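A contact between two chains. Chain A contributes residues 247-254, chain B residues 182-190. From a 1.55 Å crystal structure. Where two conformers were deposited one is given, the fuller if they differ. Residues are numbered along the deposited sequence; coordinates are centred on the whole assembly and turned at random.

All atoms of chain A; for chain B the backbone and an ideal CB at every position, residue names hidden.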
ATOM      1  N   PHE A 247     -13.849  15.683   7.547  1.00 13.69           N
ATOM      2  CA  PHE A 247     -14.964  14.890   8.062  1.00 17.35           C
ATOM      3  C   PHE A 247     -14.624  13.408   8.127  1.00 13.82           C
ATOM      4  O   PHE A 247     -15.156  12.696   8.978  1.00 15.91           O
ATOM      5  CB  PHE A 247     -16.243  15.104   7.232  1.00 14.83           C
ATOM      6  CG  PHE A 247     -16.170  14.571   5.830  1.00 17.74           C
ATOM      7  CD1 PHE A 247     -16.493  13.248   5.548  1.00 16.32           C
ATOM      8  CD2 PHE A 247     -15.815  15.406   4.787  1.00 17.69           C
ATOM      9  CE1 PHE A 247     -16.434  12.766   4.260  1.00 17.15           C
ATOM     10  CE2 PHE A 247     -15.761  14.936   3.488  1.00 19.94           C
ATOM     11  CZ  PHE A 247     -16.067  13.615   3.223  1.00 20.03           C
ATOM     12  N   LEU A 248     -13.732  12.927   7.262  1.00 11.21           N
ATOM     13  CA  LEU A 248     -13.485  11.485   7.236  1.00 12.09           C
ATOM     14  C   LEU A 248     -12.610  11.031   8.409  1.00  9.83           C
ATOM     15  O   LEU A 248     -12.827   9.944   8.940  1.00 11.00           O
ATOM     16  CB  LEU A 248     -12.869  11.057   5.899  1.00 12.82           C
ATOM     17  CG  LEU A 248     -12.728   9.545   5.666  1.00 13.45           C
ATOM     18  CD1 LEU A 248     -14.070   8.849   5.899  1.00 17.00           C
ATOM     19  CD2 LEU A 248     -12.221   9.244   4.268  1.00 13.73           C
ATOM     20  N   ASN A 249     -11.626  11.833   8.823  1.00  9.94           N
ATOM     21  CA  ASN A 249     -10.821  11.455   9.992  1.00  9.75           C
ATOM     22  C   ASN A 249     -11.690  11.206  11.215  1.00 11.26           C
ATOM     23  O   ASN A 249     -11.424  10.303  12.008  1.00 11.77           O
ATOM     24  CB  ASN A 249      -9.773  12.521  10.347  1.00 10.41           C
ATOM     25  CG  ASN A 249      -8.532  12.451   9.469  1.00  9.90           C
ATOM     26  OD1 ASN A 249      -8.344  11.512   8.694  1.00 10.38           O
ATOM     27  ND2 ASN A 249      -7.674  13.457   9.594  1.00 10.15           N
ATOM     28  N   ALA A 250     -12.740  12.010  11.351  1.00 12.18           N
ATOM     29  CA  ALA A 250     -13.658  11.870  12.468  1.00 12.99           C
ATOM     30  C   ALA A 250     -14.402  10.539  12.452  1.00 14.50           C
ATOM     31  O   ALA A 250     -14.821  10.057  13.505  1.00 18.31           O
ATOM     32  CB  ALA A 250     -14.649  13.029  12.468  1.00 16.79           C
ATOM     33  N   ASP A 251     -14.537   9.922  11.279  1.00 10.78           N
ATOM     34  CA  ASP A 251     -15.335   8.703  11.195  0.80 12.05           C
ATOM     35  C   ASP A 251     -14.512   7.417  11.208  1.00 11.27           C
ATOM     36  O   ASP A 251     -15.064   6.326  11.354  1.00 12.44           O
ATOM     37  CB  ASP A 251     -16.205   8.707   9.938  0.80 12.66           C
ATOM     38  CG  ASP A 251     -17.400   7.800  10.083  0.80 13.48           C
ATOM     39  OD1 ASP A 251     -18.181   8.033  11.030  0.80 16.49           O
ATOM     40  OD2 ASP A 251     -17.554   6.846   9.292  0.80 12.08           O
ATOM     41  N   LEU A 252     -13.197   7.537  11.078  1.00 12.01           N
ATOM     42  CA  LEU A 252     -12.336   6.350  11.059  1.00 10.75           C
ATOM     43  C   LEU A 252     -12.358   5.584  12.385  1.00  9.75           C
ATOM     44  O   LEU A 252     -12.611   6.167  13.445  1.00 11.79           O
ATOM     45  CB  LEU A 252     -10.903   6.761  10.741  1.00 10.00           C
ATOM     46  CG  LEU A 252     -10.689   7.340   9.344  1.00 10.41           C
ATOM     47  CD1 LEU A 252      -9.243   7.787   9.194  1.00  9.85           C
ATOM     48  CD2 LEU A 252     -11.072   6.313   8.274  1.00 11.92           C
ATOM     49  N   SER A 253     -12.093   4.279  12.332  1.00  9.87           N
ATOM     50  CA  SER A 253     -11.923   3.519  13.567  1.00  8.89           C
ATOM     51  C   SER A 253     -10.754   4.059  14.384  1.00  9.79           C
ATOM     52  O   SER A 253      -9.688   4.363  13.850  1.00  9.78           O
ATOM     53  CB  SER A 253     -11.697   2.037  13.266  1.00 12.37           C
ATOM     54  OG  SER A 253     -11.368   1.323  14.450  1.00 12.47           O
ATOM     55  N   ASN A 254     -10.964   4.165  15.692  1.00  9.84           N
ATOM     56  CA  ASN A 254      -9.907   4.559  16.608  1.00  8.63           C
ATOM     57  C   ASN A 254      -9.661   3.468  17.640  1.00  9.57           C
ATOM     58  O   ASN A 254      -9.258   3.762  18.777  1.00 10.91           O
ATOM     59  CB  ASN A 254     -10.252   5.875  17.301  1.00 11.11           C
ATOM     60  CG  ASN A 254     -10.387   7.021  16.322  1.00 12.34           C
ATOM     61  OD1 ASN A 254      -9.645   7.106  15.345  1.00 12.56           O
ATOM     62  ND2 ASN A 254     -11.347   7.912  16.576  1.00 16.24           N
TER
ATOM     63  N   UNK B 182     -21.107   3.599   4.059  1.00 10.55           N
ATOM     64  CA  UNK B 182     -20.304   4.312   5.048  1.00  9.87           C
ATOM     65  C   UNK B 182     -19.445   5.391   4.396  1.00 10.99           C
ATOM     66  O   UNK B 182     -19.106   5.282   3.213  1.00 11.50           O
ATOM     67  CB  UNK B 182     -19.417   3.331   5.817  1.00  9.87           C
ATOM     68  N   UNK B 183     -19.110   6.451   5.158  1.00 15.01           N
ATOM     69  CA  UNK B 183     -18.303   7.535   4.583  1.00 11.49           C
ATOM     70  C   UNK B 183     -16.985   7.018   4.018  1.00 13.48           C
ATOM     71  O   UNK B 183     -16.239   6.356   4.736  1.00 12.15           O
ATOM     72  CB  UNK B 183     -18.027   8.607   5.639  1.00 11.49           C
ATOM     73  N   UNK B 184     -16.703   7.309   2.752  1.00 11.09           N
ATOM     74  CA  UNK B 184     -15.460   6.867   2.145  1.00 10.86           C
ATOM     75  C   UNK B 184     -15.487   5.427   1.663  1.00 11.54           C
ATOM     76  O   UNK B 184     -14.461   4.918   1.229  1.00 11.30           O
ATOM     77  CB  UNK B 184     -14.315   7.042   3.145  1.00 10.86           C
ATOM     78  N   UNK B 185     -16.653   4.775   1.736  1.00 10.30           N
ATOM     79  CA  UNK B 185     -16.821   3.380   1.305  1.00  9.91           C
ATOM     80  C   UNK B 185     -15.707   2.511   1.915  1.00 10.08           C
ATOM     81  O   UNK B 185     -15.560   2.508   3.136  1.00 10.60           O
ATOM     82  CB  UNK B 185     -16.805   3.280  -0.222  1.00  9.91           C
ATOM     83  N   UNK B 186     -14.928   1.779   1.122  1.00  9.60           N
ATOM     84  CA  UNK B 186     -13.830   1.001   1.715  1.00  8.61           C
ATOM     85  C   UNK B 186     -12.464   1.563   1.350  1.00  9.29           C
ATOM     86  O   UNK B 186     -11.636   1.819   2.244  1.00  9.05           O
ATOM     87  CB  UNK B 186     -13.917  -0.460   1.267  1.00  8.61           C
ATOM     88  N   UNK B 187     -12.232   1.767   0.054  1.00  9.49           N
ATOM     89  CA  UNK B 187     -10.907   2.162  -0.443  1.00  9.25           C
ATOM     90  C   UNK B 187     -10.400   3.422   0.249  1.00 10.24           C
ATOM     91  O   UNK B 187      -9.305   3.443   0.830  1.00  9.61           O
ATOM     92  CB  UNK B 187     -10.953   2.386  -1.956  1.00  9.25           C
ATOM     93  N   UNK B 188     -11.182   4.490   0.201  1.00  9.30           N
ATOM     94  CA  UNK B 188     -10.665   5.731   0.748  1.00  8.44           C
ATOM     95  C   UNK B 188     -10.668   5.730   2.275  1.00  9.89           C
ATOM     96  O   UNK B 188      -9.909   6.480   2.877  1.00 10.41           O
ATOM     97  CB  UNK B 188     -11.485   6.912   0.225  1.00  8.44           C
ATOM     98  N   UNK B 189     -11.460   4.863   2.913  1.00  8.52           N
ATOM     99  CA  UNK B 189     -11.344   4.729   4.368  1.00  9.20           C
ATOM    100  C   UNK B 189      -9.992   4.149   4.744  1.00  9.03           C
ATOM    101  O   UNK B 189      -9.294   4.660   5.631  1.00  9.30           O
ATOM    102  CB  UNK B 189     -12.467   3.849   4.922  1.00  9.20           C
ATOM    103  N   UNK B 190      -9.611   3.074   4.067  1.00  7.67           N
ATOM    104  CA  UNK B 190      -8.342   2.454   4.387  1.00  8.97           C
ATOM    105  C   UNK B 190      -7.197   3.398   3.988  1.00  8.78           C
ATOM    106  O   UNK B 190      -6.218   3.550   4.729  1.00  8.26           O
ATOM    107  CB  UNK B 190      -8.210   1.102   3.683  1.00  8.97           C
TER

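Position 182 opens a tight turn, its carbonyl O lying 2.9 Å from the backbone N of 185. Its CA-to-CB bond runs sideways, and the ideal CB stands 5.3 Å from OD2 of D251(A), so chain A asks little here and many residues would serve. The deposited residue is V182(B), which makes no contact with the opposite stretch.

Position 183 points toward chain A. Its ideal CB is 4.0 Å from CD1 of L248(A) and 4.1 Å from OD2 of D251(A), which favours a small or medium apolar side chain, though the carboxylate could also draw a polar one. Phi of -57° and psi of 126° fit the second residue of a type II turn and are open to proline. P183(B) occupies it: its CB packs against CD1 of L248(A), and its CG comes within 3.4 Å of OD2 of D251(A).

Position 184 is decided by its backbone. At phi 81° and psi 6°, a CB would be jammed against the carbonyl O of 183, and the ideal CB would also lie only 3.2 Å from CD2 of L248(A). Both constraints call for glycine, and G184(B) leaves room for L248(A), whose CD1 lies 4.4 Å from N of G184(B).

Positions 185, 186 and 187 are unconstrained by this contact: nothing in the chain A stretch lies within 5.5 Å of their ideal CB atoms. At 185, phi 49° and psi -124° would most easily suit glycine, yet F185(B) adopts them with a CB. V186(B) and E187(B) follow, the latter beginning a helix.

Position 188 points sideways, its ideal CB 4.7 Å from CD2 of L248(A). Small, polar or modest apolar residues could fit. N188(B) directs the end of its side chain away, while its backbone O lies 3.9 Å from CD2 of L248(A).

Position 189 also starts sideways, with its ideal CB 4.4 Å from CD2 of L252(A). Farther out, chain A offers a carboxylate and a backbone carbonyl, both from D251(A). A long donor is wanted; lysine could reach for the charge, but a guanidinium can serve two acceptors through separate nitrogens. R189(B) does so: NH1 forms a salt bridge and hydrogen bond to OD2 of D251(A) at 2.7 Å, and NH2 donates to O of D251(A) at 2.8 Å. NH1 also donates to O of P183(B) at 2.9 Å, tying the arginine to its own turn. The carboxylate approaches the guanidinium edge, where N-H bonds point, while CD2 of L252(A) covers one face.

Position 190 points away from chain A, leaving its choice unconstrained by this contact. It is V190(B).

Chain B (182-190) VPGFVENRV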
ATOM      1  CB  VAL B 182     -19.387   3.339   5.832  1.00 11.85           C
ATOM      2  CG1 VAL B 182     -20.233   2.347   6.616  1.00 17.17           C
ATOM      3  CG2 VAL B 182     -18.426   2.609   4.902  1.00 12.78           C
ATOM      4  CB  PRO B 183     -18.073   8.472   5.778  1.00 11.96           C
ATOM      5  CG  PRO B 183     -19.267   8.241   6.670  1.00 11.34           C
ATOM      6  CD  PRO B 183     -19.577   6.764   6.525  1.00 12.71           C
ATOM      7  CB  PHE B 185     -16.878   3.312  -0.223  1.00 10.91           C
ATOM      8  CG  PHE B 185     -17.831   4.316  -0.826  1.00 10.68           C
ATOM      9  CD1 PHE B 185     -19.107   4.483  -0.306  1.00 10.91           C
ATOM     10  CD2 PHE B 185     -17.441   5.105  -1.896  1.00 11.62           C
ATOM     11  CE1 PHE B 185     -19.979   5.406  -0.847  1.00 13.29           C
ATOM     12  CE2 PHE B 185     -18.297   6.039  -2.436  1.00 12.23           C
ATOM     13  CZ  PHE B 185     -19.577   6.185  -1.923  1.00 13.73           C
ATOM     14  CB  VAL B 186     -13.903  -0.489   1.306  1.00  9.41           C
ATOM     15  CG1 VAL B 186     -12.620  -1.233   1.709  1.00  9.45           C
ATOM     16  CG2 VAL B 186     -15.133  -1.117   1.961  1.00 10.96           C
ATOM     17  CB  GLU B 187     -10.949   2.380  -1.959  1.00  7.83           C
ATOM     18  CG  GLU B 187      -9.640   2.824  -2.548  1.00 10.79           C
ATOM     19  CD  GLU B 187      -9.815   3.325  -3.964  1.00 15.03           C
ATOM     20  OE1 GLU B 187     -10.710   4.165  -4.185  1.00 16.83           O
ATOM     21  OE2 GLU B 187      -9.073   2.874  -4.858  1.00 11.11           O
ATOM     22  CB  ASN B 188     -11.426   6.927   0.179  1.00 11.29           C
ATOM     23  CG  ASN B 188     -10.859   7.346  -1.165  1.00 14.40           C
ATOM     24  OD1 ASN B 188      -9.644   7.299  -1.354  1.00 17.67           O
ATOM     25  ND2 ASN B 188     -11.726   7.716  -2.114  1.00 15.77           N
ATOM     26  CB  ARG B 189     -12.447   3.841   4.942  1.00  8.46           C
ATOM     27  CG  ARG B 189     -13.818   4.484   4.901  1.00  8.77           C
ATOM     28  CD  ARG B 189     -14.840   3.667   5.680  1.00  8.66           C
ATOM     29  NE  ARG B 189     -14.658   3.678   7.124  1.00  8.10           N
ATOM     30  CZ  ARG B 189     -15.214   4.567   7.940  1.00  9.62           C
ATOM     31  NH1 ARG B 189     -15.994   5.529   7.469  1.00 11.63           N
ATOM     32  NH2 ARG B 189     -14.994   4.476   9.248  1.00 11.05           N
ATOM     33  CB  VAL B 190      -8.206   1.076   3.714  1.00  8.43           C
ATOM     34  CG1 VAL B 190      -6.841   0.472   4.000  1.00  8.67           C
ATOM     35  CG2 VAL B 190      -9.301   0.135   4.216  1.00  8.53           C
TER
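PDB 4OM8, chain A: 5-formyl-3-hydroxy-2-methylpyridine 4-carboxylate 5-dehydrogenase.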